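Local coordinates for mandelate racemase / muconate lactonizing enzyme family protein (Agrobacterium tumefaciens, PDB 4DXK) that probably works as a metal-dependent enzyme of the mandelate racemase subgroup of the enolase superfamily, possibly with lyase or racemase activity, at residues A[4-9]-A[52-57]; A[15-20]-A[33-38]; A[109-114]-A[333-338]; A[324-329]-A[340-345]. All blocks are in the same frame, centred on the assembly; numbering follows the deposited sequence. Where two conformers were deposited one is given.

Contact 1 of 4, residues A[4-9]-A[52-57]; sequences TKLETV and RVIGRD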
loop_
_atom_site.group_PDB
_atom_site.type_symbol
_atom_site.label_atom_id
_atom_site.label_comp_id
_atom_site.label_asym_id
_atom_site.label_seq_id
_atom_site.Cartn_x
_atom_site.Cartn_y
_atom_site.Cartn_z
ATOM N N THR A 4 14.812 45.511 21.245
ATOM C CA THR A 4 16.009 46.167 21.753
ATOM C C THR A 4 16.835 45.276 22.670
ATOM O O THR A 4 18.058 45.417 22.733
ATOM C CB THR A 4 15.647 47.430 22.536
ATOM O OG1 THR A 4 14.617 47.094 23.473
ATOM C CG2 THR A 4 15.170 48.535 21.595
ATOM N N LYS A 5 16.174 44.434 23.460
ATOM C CA LYS A 5 16.880 43.586 24.425
ATOM C C LYS A 5 16.212 42.232 24.560
ATOM O O LYS A 5 14.993 42.119 24.449
ATOM C CB LYS A 5 16.902 44.225 25.818
ATOM C CG LYS A 5 17.411 45.644 25.884
ATOM C CD LYS A 5 17.127 46.265 27.244
ATOM C CE LYS A 5 17.646 45.395 28.378
ATOM N NZ LYS A 5 17.502 46.059 29.712
ATOM N N LEU A 6 17.018 41.208 24.815
ATOM C CA LEU A 6 16.509 39.910 25.230
ATOM C C LEU A 6 16.965 39.658 26.644
ATOM O O LEU A 6 18.163 39.738 26.950
ATOM C CB LEU A 6 17.037 38.775 24.358
ATOM C CG LEU A 6 16.593 38.650 22.913
ATOM C CD1 LEU A 6 16.928 37.245 22.397
ATOM C CD2 LEU A 6 15.108 38.970 22.758
ATOM N N GLU A 7 16.016 39.345 27.511
ATOM C CA GLU A 7 16.293 39.113 28.919
ATOM C C GLU A 7 15.853 37.696 29.258
ATOM O O GLU A 7 14.756 37.277 28.880
ATOM C CB GLU A 7 15.530 40.134 29.768
ATOM C CG GLU A 7 15.575 39.871 31.263
ATOM C CD GLU A 7 14.734 40.858 32.054
ATOM O OE1 GLU A 7 13.957 41.630 31.448
ATOM O OE2 GLU A 7 14.845 40.865 33.294
ATOM N N THR A 8 16.702 36.949 29.950
ATOM C CA THR A 8 16.291 35.662 30.482
ATOM C C THR A 8 16.258 35.727 32.000
ATOM O O THR A 8 17.076 36.413 32.620
ATOM C CB THR A 8 17.221 34.538 30.029
ATOM O OG1 THR A 8 18.582 34.931 30.249
ATOM C CG2 THR A 8 17.011 34.236 28.547
ATOM N N VAL A 9 15.310 35.007 32.596
ATOM C CA VAL A 9 15.115 34.999 34.040
ATOM C C VAL A 9 14.986 33.560 34.506
ATOM O O VAL A 9 14.243 32.768 33.911
ATOM C CB VAL A 9 13.835 35.765 34.435
ATOM C CG1 VAL A 9 13.669 35.804 35.949
ATOM C CG2 VAL A 9 13.856 37.173 33.873
ATOM N N ARG A 52 20.343 37.326 16.116
ATOM C CA ARG A 52 19.437 37.269 14.980
ATOM C C ARG A 52 18.201 38.148 15.119
ATOM O O ARG A 52 17.522 38.417 14.125
ATOM C CB ARG A 52 19.001 35.830 14.725
ATOM C CG ARG A 52 20.111 34.992 14.144
ATOM C CD ARG A 52 19.774 33.513 14.132
ATOM N NE ARG A 52 20.813 32.751 13.446
ATOM C CZ ARG A 52 21.997 32.459 13.970
ATOM N NH1 ARG A 52 22.304 32.845 15.200
ATOM N NH2 ARG A 52 22.883 31.766 13.261
ATOM N N VAL A 53 17.881 38.589 16.333
ATOM C CA VAL A 53 16.611 39.297 16.517
ATOM C C VAL A 53 16.713 40.725 17.058
ATOM O O VAL A 53 15.761 41.487 16.919
ATOM C CB VAL A 53 15.605 38.494 17.373
ATOM C CG1 VAL A 53 15.434 37.089 16.817
ATOM C CG2 VAL A 53 16.037 38.464 18.835
ATOM N N ILE A 54 17.823 41.095 17.687
ATOM C CA ILE A 54 17.971 42.482 18.120
ATOM C C ILE A 54 17.911 43.376 16.889
ATOM O O ILE A 54 18.617 43.133 15.902
ATOM C CB ILE A 54 19.297 42.735 18.870
ATOM C CG1 ILE A 54 19.379 41.877 20.130
ATOM C CG2 ILE A 54 19.460 44.224 19.207
ATOM C CD1 ILE A 54 18.321 42.192 21.149
ATOM N N GLY A 55 17.059 44.396 16.947
ATOM C CA GLY A 55 16.889 45.311 15.833
ATOM C C GLY A 55 15.752 44.929 14.898
ATOM O O GLY A 55 15.393 45.711 14.017
ATOM N N ARG A 56 15.183 43.736 15.078
ATOM C CA ARG A 56 14.123 43.242 14.193
ATOM C C ARG A 56 12.730 43.669 14.653
ATOM O O ARG A 56 12.499 43.919 15.841
ATOM C CB ARG A 56 14.179 41.718 14.106
ATOM C CG ARG A 56 15.438 41.172 13.440
ATOM C CD ARG A 56 15.331 41.253 11.923
ATOM N NE ARG A 56 14.138 40.543 11.463
ATOM C CZ ARG A 56 14.107 39.273 11.067
ATOM N NH1 ARG A 56 15.220 38.543 11.021
ATOM N NH2 ARG A 56 12.955 38.729 10.693
ATOM N N ASP A 57 11.797 43.704 13.707
ATOM C CA ASP A 57 10.406 44.035 13.981
ATOM C C ASP A 57 9.726 42.800 14.585
ATOM O O ASP A 57 9.593 41.774 13.917
ATOM C CB ASP A 57 9.751 44.426 12.653
ATOM C CG ASP A 57 8.306 44.847 12.793
ATOM O OD1 ASP A 57 7.687 44.619 13.852
ATOM O OD2 ASP A 57 7.786 45.416 11.805
#
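L6 and V53 illustrate how a strand meets the end of a helix through branched side chains: they cross at about a right angle, and the CB bond of L6 points toward 52-57. Both methyls of the leucine fork lie near CG2 of V53, CD1 of L6 at 3.9 Å and CD2 at 4.1 Å, while V53 presents this one methyl from the flank. I54 makes the second part of the contact and uses its longer branch. With CG1 anti to the carbonyl carbon (chi1 -61°) and a further bend at chi2 (-63°), this branch carries its CD1 onto the backbone of the strand. CD1 of I54 rests 3.6 Å from the carbonyl O of T4, and the same methyl lies 3.8 Å from CA of K5. It also approaches CG of L6, at 4.3 Å. The contact is thus wholly apolar in its side chains. I54 is the first residue past helix 38-53 and the second of a type II turn, closed by R56 N on V53 O at 3.0 Å; G55 has the positive phi favoured at its position, where the backbone angles call for glycine. T4 and K5 both face H23 of strand 17-24, a classic beta bulge. Strand 3-11 runs between strands 17-24 and 390-396 in the N-terminal domain, with L6 packed also on V45, I49 and A50 of helix 38-53, while V53 touches L64 of helix 61-68.

Contact 2 of 4, residues A[15-20]-A[33-38]; sequences TNLLWV and ETFFGA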
loop_
_atom_site.group_PDB
_atom_site.type_symbol
_atom_site.label_atom_id
_atom_site.label_comp_id
_atom_site.label_asym_id
_atom_site.label_seq_id
_atom_site.Cartn_x
_atom_site.Cartn_y
_atom_site.Cartn_z
ATOM N N THR A 15 14.103 25.125 39.266
ATOM C CA THR A 15 15.229 25.107 38.334
ATOM C C THR A 15 14.883 24.678 36.912
ATOM O O THR A 15 15.692 24.876 36.007
ATOM C CB THR A 15 16.394 24.224 38.832
ATOM O OG1 THR A 15 15.914 22.896 39.059
ATOM C CG2 THR A 15 16.993 24.788 40.113
ATOM N N ASN A 16 13.704 24.093 36.700
ATOM C CA ASN A 16 13.301 23.724 35.341
ATOM C C ASN A 16 12.746 24.873 34.510
ATOM O O ASN A 16 12.625 24.751 33.291
ATOM C CB ASN A 16 12.293 22.578 35.356
ATOM C CG ASN A 16 12.930 21.252 35.701
ATOM O OD1 ASN A 16 14.035 20.953 35.257
ATOM N ND2 ASN A 16 12.235 20.449 36.493
ATOM N N LEU A 17 12.417 25.986 35.159
ATOM C CA LEU A 17 11.743 27.078 34.472
ATOM C C LEU A 17 12.689 28.107 33.866
ATOM O O LEU A 17 13.713 28.460 34.462
ATOM C CB LEU A 17 10.771 27.778 35.425
ATOM C CG LEU A 17 9.413 27.083 35.527
ATOM C CD1 LEU A 17 8.646 27.528 36.762
ATOM C CD2 LEU A 17 8.586 27.339 34.282
ATOM N N LEU A 18 12.330 28.606 32.691
ATOM C CA LEU A 18 13.030 29.721 32.081
ATOM C C LEU A 18 12.009 30.704 31.546
ATOM O O LEU A 18 11.080 30.303 30.834
ATOM C CB LEU A 18 13.914 29.244 30.923
ATOM C CG LEU A 18 14.673 30.361 30.201
ATOM C CD1 LEU A 18 15.690 31.000 31.132
ATOM C CD2 LEU A 18 15.354 29.878 28.939
ATOM N N TRP A 19 12.177 31.985 31.872
ATOM C CA TRP A 19 11.404 33.046 31.230
ATOM C C TRP A 19 12.276 33.814 30.256
ATOM O O TRP A 19 13.472 34.043 30.503
ATOM C CB TRP A 19 10.750 33.982 32.258
ATOM C CG TRP A 19 9.767 33.230 33.064
ATOM C CD1 TRP A 19 8.473 32.956 32.726
ATOM C CD2 TRP A 19 10.012 32.556 34.301
ATOM N NE1 TRP A 19 7.881 32.191 33.702
ATOM C CE2 TRP A 19 8.810 31.919 34.676
ATOM C CE3 TRP A 19 11.128 32.435 35.137
ATOM C CZ2 TRP A 19 8.693 31.172 35.852
ATOM C CZ3 TRP A 19 11.009 31.695 36.301
ATOM C CH2 TRP A 19 9.802 31.077 36.649
ATOM N N VAL A 20 11.677 34.188 29.133
ATOM C CA VAL A 20 12.336 35.001 28.125
ATOM C C VAL A 20 11.504 36.257 27.960
ATOM O O VAL A 20 10.298 36.184 27.680
ATOM C CB VAL A 20 12.423 34.247 26.782
ATOM C CG1 VAL A 20 12.988 35.147 25.680
ATOM C CG2 VAL A 20 13.261 32.989 26.927
ATOM N N GLU A 33 8.050 31.641 28.031
ATOM C CA GLU A 33 8.440 30.672 29.043
ATOM C C GLU A 33 8.687 29.331 28.391
ATOM O O GLU A 33 8.045 28.996 27.401
ATOM C CB GLU A 33 7.304 30.548 30.069
ATOM C CG GLU A 33 7.548 29.686 31.299
ATOM C CD GLU A 33 6.251 29.495 32.077
ATOM O OE1 GLU A 33 5.955 30.298 32.999
ATOM O OE2 GLU A 33 5.491 28.572 31.714
ATOM N N THR A 34 9.598 28.557 28.960
ATOM C CA THR A 34 9.728 27.152 28.612
ATOM C C THR A 34 10.196 26.379 29.844
ATOM O O THR A 34 10.361 26.955 30.923
ATOM C CB THR A 34 10.617 26.933 27.358
ATOM O OG1 THR A 34 10.536 25.561 26.955
ATOM C CG2 THR A 34 12.058 27.294 27.639
ATOM N N PHE A 35 10.386 25.076 29.678
ATOM C CA PHE A 35 10.577 24.174 30.804
ATOM C C PHE A 35 11.556 23.087 30.395
ATOM O O PHE A 35 11.477 22.566 29.274
ATOM C CB PHE A 35 9.220 23.549 31.157
ATOM C CG PHE A 35 9.153 22.897 32.514
ATOM C CD1 PHE A 35 8.791 23.644 33.621
ATOM C CD2 PHE A 35 9.379 21.535 32.673
ATOM C CE1 PHE A 35 8.679 23.055 34.878
ATOM C CE2 PHE A 35 9.272 20.941 33.927
ATOM C CZ PHE A 35 8.924 21.706 35.023
ATOM N N PHE A 36 12.455 22.753 31.326
ATOM C CA PHE A 36 13.542 21.758 31.207
ATOM C C PHE A 36 14.802 22.353 30.603
ATOM O O PHE A 36 14.756 23.068 29.597
ATOM C CB PHE A 36 13.166 20.486 30.440
ATOM C CG PHE A 36 12.219 19.575 31.168
ATOM C CD1 PHE A 36 12.444 19.196 32.490
ATOM C CD2 PHE A 36 11.105 19.062 30.508
ATOM C CE1 PHE A 36 11.559 18.340 33.141
ATOM C CE2 PHE A 36 10.227 18.198 31.151
ATOM C CZ PHE A 36 10.450 17.839 32.467
ATOM N N GLY A 37 15.934 22.040 31.225
ATOM C CA GLY A 37 17.224 22.478 30.730
ATOM C C GLY A 37 17.314 23.986 30.670
ATOM O O GLY A 37 17.816 24.544 29.690
ATOM N N ALA A 38 16.857 24.645 31.728
ATOM C CA ALA A 38 16.759 26.098 31.739
ATOM C C ALA A 38 18.096 26.795 31.495
ATOM O O ALA A 38 18.146 27.791 30.785
ATOM C CB ALA A 38 16.141 26.573 33.042
HETATM O O HOH W 1 16.797 23.112 34.188
HETATM O O HOH W 2 13.793 25.838 30.422
HETATM O O HOH W 3 15.878 20.462 33.609
#
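L17 to V20 and E33 to F35 run antiparallel as the two arms of a beta hairpin, their short axes 4.8 Å apart at closest and 158° from one another in direction. L18 and T34 form the hydrogen-bonded pair, each N-H given to the other's carbonyl, flanked by the non-hydrogen-bonded pairs L17 with F35 and W19 with E33. Beyond the ladder F36 N donates to N16 O at 2.8 Å. There the chain turns toward helix 38-53, and water 1 links T15 O to A38 N. The CB of A38 sits against the carbonyl oxygens of both T15 and L17. Side chains of L18 and T34 share one face of the sheet, while L17, W19, E33 and F35 share the other. On that second face CB of N16 stands over the F35 ring, 3.6 Å from its centroid, a CH-pi contact, and CD2 of L17 meets the ring at its edge, 3.8 Å from CD1. W19 and E33 run alongside each other in the same direction, with ring and carboxylate planes turned 72° apart. E33 CG is anti to the backbone N and the chain stays extended, which carries OE1 to 2.8 Å from NE1 of W19. The bond uses the anti lone pair of OE1 and is bent, the oxygen lying 29° out of the indole plane. Both carboxylate oxygens of E33 also accept backbone N-H groups, from V324 and V325 at the start of helix 323-335. Three donors and the positive end of a helix dipole would probably stabilise this buried glutamate as the anion.

Contact 3 of 4, residues A[109-114]-A[333-338]; sequences GFSRRE and SLNAPN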
loop_
_atom_site.group_PDB
_atom_site.type_symbol
_atom_site.label_atom_id
_atom_site.label_comp_id
_atom_site.label_asym_id
_atom_site.label_seq_id
_atom_site.Cartn_x
_atom_site.Cartn_y
_atom_site.Cartn_z
ATOM N N GLY A 109 -10.078 34.494 17.325
ATOM C CA GLY A 109 -11.256 34.767 18.122
ATOM C C GLY A 109 -11.509 33.784 19.245
ATOM O O GLY A 109 -10.983 32.667 19.234
ATOM N N PHE A 110 -12.311 34.197 20.216
ATOM C CA PHE A 110 -12.735 33.312 21.298
ATOM C C PHE A 110 -13.838 32.391 20.802
ATOM O O PHE A 110 -15.027 32.740 20.869
ATOM C CB PHE A 110 -13.268 34.126 22.476
ATOM C CG PHE A 110 -12.208 34.842 23.262
ATOM C CD1 PHE A 110 -11.745 36.095 22.863
ATOM C CD2 PHE A 110 -11.707 34.284 24.429
ATOM C CE1 PHE A 110 -10.781 36.767 23.609
ATOM C CE2 PHE A 110 -10.734 34.942 25.177
ATOM C CZ PHE A 110 -10.271 36.189 24.769
ATOM N N SER A 111 -13.474 31.207 20.329
ATOM C CA SER A 111 -14.473 30.251 19.880
ATOM C C SER A 111 -15.294 29.714 21.046
ATOM O O SER A 111 -16.427 29.270 20.862
ATOM C CB SER A 111 -13.809 29.141 19.084
ATOM O OG SER A 111 -13.093 29.700 17.991
ATOM N N ARG A 112 -14.714 29.769 22.240
ATOM C CA ARG A 112 -15.415 29.487 23.490
ATOM C C ARG A 112 -14.834 30.450 24.519
ATOM O O ARG A 112 -13.730 30.976 24.340
ATOM C CB ARG A 112 -15.212 28.021 23.913
ATOM C CG ARG A 112 -13.739 27.616 24.036
ATOM C CD ARG A 112 -13.536 26.114 24.273
ATOM N NE ARG A 112 -14.070 25.319 23.174
ATOM C CZ ARG A 112 -13.431 25.088 22.031
ATOM N NH1 ARG A 112 -12.212 25.564 21.825
ATOM N NH2 ARG A 112 -14.021 24.369 21.082
ATOM N N ARG A 113 -15.569 30.658 25.605
ATOM C CA ARG A 113 -15.162 31.593 26.647
ATOM C C ARG A 113 -14.443 30.879 27.788
ATOM O O ARG A 113 -13.739 31.499 28.584
ATOM C CB ARG A 113 -16.386 32.341 27.177
ATOM C CG ARG A 113 -17.045 33.261 26.158
ATOM C CD ARG A 113 -16.146 34.446 25.840
ATOM N NE ARG A 113 -16.625 35.204 24.687
ATOM C CZ ARG A 113 -16.012 36.274 24.190
ATOM N NH1 ARG A 113 -14.896 36.724 24.745
ATOM N NH2 ARG A 113 -16.517 36.896 23.136
ATOM N N GLU A 114 -14.629 29.568 27.860
ATOM C CA GLU A 114 -13.961 28.740 28.853
ATOM C C GLU A 114 -13.906 27.341 28.273
ATOM O O GLU A 114 -14.635 27.026 27.324
ATOM C CB GLU A 114 -14.729 28.744 30.175
ATOM C CG GLU A 114 -16.121 28.148 30.070
ATOM C CD GLU A 114 -16.931 28.283 31.349
ATOM O OE1 GLU A 114 -16.389 28.794 32.356
ATOM O OE2 GLU A 114 -18.113 27.878 31.343
ATOM N N SER A 333 -6.478 27.178 23.497
ATOM C CA SER A 333 -7.630 26.316 23.720
ATOM C C SER A 333 -8.965 27.043 23.619
ATOM O O SER A 333 -9.971 26.408 23.340
ATOM C CB SER A 333 -7.512 25.626 25.075
ATOM O OG SER A 333 -6.473 24.666 25.045
ATOM N N LEU A 334 -8.995 28.352 23.865
ATOM C CA LEU A 334 -10.237 29.099 23.691
ATOM C C LEU A 334 -10.473 29.433 22.225
ATOM O O LEU A 334 -11.611 29.609 21.796
ATOM C CB LEU A 334 -10.247 30.377 24.537
ATOM C CG LEU A 334 -10.152 30.146 26.047
ATOM C CD1 LEU A 334 -10.359 31.465 26.769
ATOM C CD2 LEU A 334 -11.133 29.117 26.562
ATOM N N ASN A 335 -9.403 29.527 21.445
ATOM C CA ASN A 335 -9.540 29.806 20.025
ATOM C C ASN A 335 -9.792 28.568 19.159
ATOM O O ASN A 335 -10.691 28.556 18.328
ATOM C CB ASN A 335 -8.312 30.531 19.475
ATOM C CG ASN A 335 -8.280 30.501 17.976
ATOM O OD1 ASN A 335 -7.541 29.702 17.375
ATOM N ND2 ASN A 335 -9.128 31.301 17.354
ATOM N N ALA A 336 -8.972 27.536 19.318
ATOM C CA ALA A 336 -8.993 26.425 18.371
ATOM C C ALA A 336 -10.315 25.682 18.462
ATOM O O ALA A 336 -10.647 25.162 19.515
ATOM C CB ALA A 336 -7.842 25.483 18.638
ATOM N N PRO A 337 -11.079 25.610 17.359
ATOM C CA PRO A 337 -12.374 24.934 17.470
ATOM C C PRO A 337 -12.271 23.484 17.928
ATOM O O PRO A 337 -13.178 22.987 18.595
ATOM C CB PRO A 337 -12.946 25.041 16.049
ATOM C CG PRO A 337 -12.376 26.339 15.554
ATOM C CD PRO A 337 -10.951 26.339 16.082
ATOM N N ASN A 338 -11.158 22.822 17.628
ATOM C CA ASN A 338 -10.975 21.423 18.007
ATOM C C ASN A 338 -10.213 21.227 19.316
ATOM O O ASN A 338 -9.782 20.117 19.597
ATOM C CB ASN A 338 -10.293 20.627 16.884
ATOM C CG ASN A 338 -8.886 21.096 16.613
ATOM O OD1 ASN A 338 -8.584 22.281 16.776
ATOM N ND2 ASN A 338 -8.016 20.182 16.188
#
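R112 grips the last turn of helix 323-335 and the chain that leaves it with three side-chain hydrogen bonds to backbone carbonyls. Its NH1 donates to S333 O and, nearly straight, to A336 O, both at 2.8 Å, while NH2 donates to P337 O at 3.0 Å from above the carbonyl plane. CG lies between the backbone N and carbonyl carbon (chi1 56°), and a bend at chi3 brings the guanidinium edge-on to all three oxygens. R112 N adds a bond to L334 O, and S111 OG gives one to N335 O at 2.7 Å. The helix, one of those surrounding the alpha/beta barrel, is closed here by the loop leading to strand 115-118, and the positive guanidinium would suit the negative end of its dipole. N335 ND2 donates to G109 O, in its amide plane at 3.0 Å, and also to D62 of the second subunit. L334 is the apolar part of this tight core: CD1 touches the F110 ring edge at CE2, 3.8 Å away, and nears R113 O, while CD2 packs on CA of E114. The exposed side is looser. There the CB bonds of R113 and E114 point away from 333-338, and the R113 guanidinium lies over the F110 ring, NH1 3.6 Å above its plane.

Contact 4 of 4, residues A[324-329]-A[340-345]; sequences VVLCAS and LVQESV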
loop_
_atom_site.group_PDB
_atom_site.type_symbol
_atom_site.label_atom_id
_atom_site.label_comp_id
_atom_site.label_asym_id
_atom_site.label_seq_id
_atom_site.Cartn_x
_atom_site.Cartn_y
_atom_site.Cartn_z
ATOM N N VAL A 324 3.048 30.751 32.588
ATOM C CA VAL A 324 2.912 31.386 31.275
ATOM C C VAL A 324 2.474 30.357 30.228
ATOM O O VAL A 324 1.601 30.631 29.408
ATOM C CB VAL A 324 4.202 32.119 30.846
ATOM C CG1 VAL A 324 4.090 32.629 29.423
ATOM C CG2 VAL A 324 4.514 33.248 31.809
ATOM N N VAL A 325 3.067 29.169 30.266
ATOM C CA VAL A 325 2.631 28.104 29.365
ATOM C C VAL A 325 1.174 27.734 29.623
ATOM O O VAL A 325 0.413 27.561 28.677
ATOM C CB VAL A 325 3.565 26.870 29.402
ATOM C CG1 VAL A 325 2.936 25.661 28.701
ATOM C CG2 VAL A 325 4.875 27.219 28.742
ATOM N N LEU A 326 0.765 27.629 30.882
ATOM C CA LEU A 326 -0.642 27.368 31.157
ATOM C C LEU A 326 -1.527 28.455 30.544
ATOM O O LEU A 326 -2.537 28.165 29.890
ATOM C CB LEU A 326 -0.892 27.242 32.660
ATOM C CG LEU A 326 -2.368 27.126 33.057
ATOM C CD1 LEU A 326 -3.015 25.858 32.499
ATOM C CD2 LEU A 326 -2.534 27.176 34.569
ATOM N N CYS A 327 -1.139 29.711 30.730
ATOM C CA CYS A 327 -1.944 30.809 30.237
ATOM C C CYS A 327 -2.009 30.852 28.705
ATOM O O CYS A 327 -3.091 30.927 28.117
ATOM C CB CYS A 327 -1.420 32.131 30.793
ATOM S SG CYS A 327 -2.371 33.524 30.229
ATOM N N ALA A 328 -0.856 30.828 28.049
ATOM C CA ALA A 328 -0.830 30.869 26.591
ATOM C C ALA A 328 -1.544 29.653 25.983
ATOM O O ALA A 328 -2.201 29.753 24.939
ATOM C CB ALA A 328 0.595 30.989 26.095
ATOM N N SER A 329 -1.430 28.503 26.645
ATOM C CA SER A 329 -2.138 27.317 26.175
ATOM C C SER A 329 -3.644 27.506 26.284
ATOM O O SER A 329 -4.407 27.031 25.432
ATOM C CB SER A 329 -1.722 26.083 26.966
ATOM O OG SER A 329 -0.343 25.808 26.770
ATOM N N LEU A 340 -9.981 20.191 22.927
ATOM C CA LEU A 340 -10.829 19.260 23.663
ATOM C C LEU A 340 -10.875 19.560 25.153
ATOM O O LEU A 340 -11.940 19.593 25.772
ATOM C CB LEU A 340 -10.298 17.841 23.439
ATOM C CG LEU A 340 -11.007 16.696 24.151
ATOM C CD1 LEU A 340 -12.430 16.530 23.637
ATOM C CD2 LEU A 340 -10.231 15.411 23.955
ATOM N N VAL A 341 -9.692 19.706 25.744
ATOM C CA VAL A 341 -9.536 20.005 27.160
ATOM C C VAL A 341 -8.258 20.799 27.331
ATOM O O VAL A 341 -7.359 20.726 26.486
ATOM C CB VAL A 341 -9.396 18.726 28.017
ATOM C CG1 VAL A 341 -10.746 18.077 28.270
ATOM C CG2 VAL A 341 -8.421 17.739 27.371
ATOM N N GLN A 342 -8.182 21.559 28.420
ATOM C CA GLN A 342 -6.947 22.246 28.798
ATOM C C GLN A 342 -6.489 21.771 30.164
ATOM O O GLN A 342 -7.080 22.145 31.180
ATOM C CB GLN A 342 -7.122 23.768 28.817
ATOM C CG GLN A 342 -5.859 24.491 29.288
ATOM C CD GLN A 342 -4.662 24.129 28.430
ATOM O OE1 GLN A 342 -4.669 24.350 27.217
ATOM N NE2 GLN A 342 -3.632 23.540 29.051
ATOM N N GLU A 343 -5.451 20.938 30.182
ATOM C CA GLU A 343 -4.823 20.460 31.407
ATOM C C GLU A 343 -4.438 21.604 32.341
ATOM O O GLU A 343 -3.981 22.655 31.876
ATOM C CB GLU A 343 -3.549 19.697 31.045
ATOM C CG GLU A 343 -2.905 19.016 32.225
ATOM C CD GLU A 343 -1.620 18.313 31.874
ATOM O OE1 GLU A 343 -0.876 18.800 30.997
ATOM O OE2 GLU A 343 -1.352 17.259 32.479
ATOM N N SER A 344 -4.602 21.403 33.643
ATOM C CA SER A 344 -4.110 22.395 34.584
ATOM C C SER A 344 -3.704 21.753 35.895
ATOM O O SER A 344 -3.997 20.586 36.141
ATOM C CB SER A 344 -5.149 23.497 34.817
ATOM O OG SER A 344 -6.287 23.003 35.501
ATOM N N VAL A 345 -3.016 22.536 36.719
ATOM C CA VAL A 345 -2.545 22.123 38.032
ATOM C C VAL A 345 -3.686 22.199 39.038
ATOM O O VAL A 345 -4.424 23.186 39.075
ATOM C CB VAL A 345 -1.412 23.057 38.511
ATOM C CG1 VAL A 345 -1.046 22.780 39.967
ATOM C CG2 VAL A 345 -0.189 22.949 37.600
#
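L326 and Q342 both hold CG anti to the backbone N (chi1 173° and 177°), which sends L326 toward 343-344 and Q342, bent again at chi2 (57°), toward S329. The bend folds the amide back alongside its own strand, facing the helix. The setting is the alpha/beta barrel of the mandelate racemase family, where helix 323-335 follows strand 315-317 and lies against the short strand 342-343. L326 sends methyl CD1 across to this strand: it lies 3.4 Å from the carbonyl O of E343 and 3.9 Å from CB of S344, with the Q342 amide nitrogen a little farther off. That carbonyl is already engaged, since Q342 NE2 donates to E343 O at 3.0 Å along a lone pair and in the amide plane, an almost straight bond that fixes the rotation of the amide. Its other end, OE1, comes within 3.4 Å of CB of S329. OE1 also approaches S329 O, but both are acceptors; S333 OG lies within hydrogen-bonding reach of each. S344 OG hydrogen-bonds to T117 OG1 of strand 115-118. OE1 of E343 hydrogen-bonds to N of the succinimide residue at position 319, and its side chain is about 6 Å from the bound sodium ion and close to a phosphate that probably came from the crystallisation liquor, consistent with a place beside the active-site pocket. Within the helix, S329 itself is held to the preceding turn: its OG, at 2.7 Å, and its N, at 2.9 Å, reach V325 O from opposite faces of the carbonyl plane.

Overall arrangement
Along the chain, contact 2 falls within the span enclosed by contact 1, and both belong to the N-terminal domain. Their centres are about 17 Å apart, and neighbouring strands 3-11 and 17-24 join them, V9 N lying 2.9 Å from W19 O. Contacts 3 and 4 share helix 323-335 of the barrel, with segments that alternate in sequence and centres about 12 Å apart; contact 4 uses the first half of that helix, contact 3 its last turn. Contacts 2 and 4, with centres about 16 Å apart, touch directly, E33 meeting V324 N and V325 N. One barrel helix therefore ties the two domains together, while contacts 1 and 3, their centres about 30 Å apart, do not touch.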